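PDB 1RV9: conserved hypothetical protein NMB0706 from Neisseria meningitidis, which is of unconfirmed function but belongs to the YfiH-like family once labelled multi-copper polyphenol oxidoreductases, some of whose relatives act on purine nucleosides. Local coordinates for residues Gly37-Gln41 and Ala59-Asn63. Coordinates in Å, arbitrary orientation, origin at the centre of the assembly. Residue numbers count along the deposited sequence, not the author numbering.
Sequences GGVSQ and AVRRN
Val39 lays its side chain (chi1 m) over the helix 57-71, CG2 standing 4.1 Å from Ala59 CB, 3.6 Å from Ala59 O and 3.3 Å from Arg62 NH1, where it covers one face of the guanidinium. This is loop-on-helix packing at the periphery of an alpha-beta-beta-alpha fold: the irregular 37-41, in the loop after strand 28-33, passes along one turn of the helix, Gly38 CA 5.3 Å from Asn63 CA and Ser40 CA 5.7 Å from Ala59 CA. Both ends of the Asn63 carboxamide (chi1 m) are used, OD1 accepting a hydrogen bond from Val39 N (2.8 Å) and ND2 donating to Ser40 OG (2.9 Å). Ser40 OG is also hydrogen-bonded to Asp55 OD2, and Asn63 ND2 to Asn48 O, so the amide pins Val39 and Ser40, and through Asn48 a later part of the same loop, to the helix. At Gly38 (phi/psi -108/-165°) a CB would clash with the same amide oxygen: Gly38 CA lies just 3.2 Å from Asn63 OD1.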
loop_
_atom_site.group_PDB
_atom_site.type_symbol
_atom_site.label_atom_id
_atom_site.label_comp_id
_atom_site.label_asym_id
_atom_site.label_seq_id
_atom_site.Cartn_x
_atom_site.Cartn_y
_atom_site.Cartn_z
ATOM N N GLY A 37 14.329 -5.687 11.225
ATOM C CA GLY A 37 15.263 -6.324 10.314
ATOM C C GLY A 37 16.199 -5.379 9.583
ATOM O O GLY A 37 16.967 -5.814 8.721
ATOM N N GLY A 38 16.154 -4.095 9.929
ATOM C CA GLY A 38 17.000 -3.122 9.260
ATOM C C GLY A 38 18.158 -2.580 10.076
ATOM O O GLY A 38 18.503 -3.133 11.120
ATOM N N VAL A 39 18.749 -1.489 9.599
ATOM C CA VAL A 39 19.891 -0.872 10.272
ATOM C C VAL A 39 19.644 0.553 10.764
ATOM O O VAL A 39 20.541 1.172 11.335
ATOM C CB VAL A 39 21.135 -0.844 9.357
ATOM C CG1 VAL A 39 21.487 -2.255 8.914
ATOM C CG2 VAL A 39 20.881 0.053 8.153
ATOM N N SER A 40 18.440 1.077 10.544
ATOM C CA SER A 40 18.128 2.435 10.984
ATOM C C SER A 40 17.911 2.494 12.491
ATOM O O SER A 40 17.614 1.484 13.126
ATOM C CB SER A 40 16.892 2.964 10.250
ATOM O OG SER A 40 17.160 3.087 8.866
ATOM N N GLN A 41 18.046 3.691 13.054
ATOM C CA GLN A 41 17.908 3.882 14.496
ATOM C C GLN A 41 16.922 4.978 14.876
ATOM O O GLN A 41 16.396 5.691 14.023
ATOM C CB GLN A 41 19.268 4.245 15.094
ATOM C CG GLN A 41 19.809 5.560 14.552
ATOM C CD GLN A 41 21.213 5.865 15.019
ATOM O OE1 GLN A 41 21.420 6.410 16.108
ATOM N NE2 GLN A 41 22.191 5.509 14.200
ATOM N N ALA A 59 21.815 4.460 5.433
ATOM C CA ALA A 59 21.041 3.466 6.168
ATOM C C ALA A 59 19.887 2.959 5.310
ATOM O O ALA A 59 19.643 1.755 5.233
ATOM C CB ALA A 59 20.505 4.068 7.462
ATOM N N VAL A 60 19.177 3.881 4.668
ATOM C CA VAL A 60 18.053 3.505 3.814
ATOM C C VAL A 60 18.528 2.618 2.669
ATOM O O VAL A 60 17.860 1.650 2.306
ATOM C CB VAL A 60 17.352 4.745 3.223
ATOM C CG1 VAL A 60 16.235 4.310 2.274
ATOM C CG2 VAL A 60 16.785 5.598 4.344
ATOM N N ARG A 61 19.679 2.953 2.097
ATOM C CA ARG A 61 20.236 2.173 1.000
ATOM C C ARG A 61 20.468 0.739 1.467
ATOM O O ARG A 61 20.182 -0.217 0.745
ATOM C CB ARG A 61 21.561 2.784 0.538
ATOM C CG ARG A 61 22.243 2.036 -0.595
ATOM C CD ARG A 61 23.737 1.928 -0.326
ATOM N NE ARG A 61 24.100 0.592 0.141
ATOM C CZ ARG A 61 24.940 0.341 1.142
ATOM N NH1 ARG A 61 25.514 1.338 1.802
ATOM N NH2 ARG A 61 25.217 -0.914 1.476
ATOM N N ARG A 62 20.989 0.592 2.680
ATOM C CA ARG A 62 21.254 -0.730 3.229
ATOM C C ARG A 62 19.951 -1.489 3.487
ATOM O O ARG A 62 19.863 -2.687 3.213
ATOM C CB ARG A 62 22.075 -0.600 4.514
ATOM C CG ARG A 62 23.406 0.117 4.296
ATOM C CD ARG A 62 24.076 0.450 5.616
ATOM N NE ARG A 62 24.524 -0.744 6.325
ATOM C CZ ARG A 62 24.568 -0.849 7.650
ATOM N NH1 ARG A 62 24.184 0.170 8.409
ATOM N NH2 ARG A 62 25.001 -1.968 8.216
ATOM N N ASN A 63 18.937 -0.798 4.004
ATOM C CA ASN A 63 17.656 -1.453 4.264
ATOM C C ASN A 63 17.038 -1.944 2.955
ATOM O O ASN A 63 16.451 -3.027 2.904
ATOM C CB ASN A 63 16.688 -0.501 4.975
ATOM C CG ASN A 63 17.173 -0.100 6.354
ATOM O OD1 ASN A 63 17.778 -0.900 7.068
ATOM N ND2 ASN A 63 16.893 1.140 6.744
#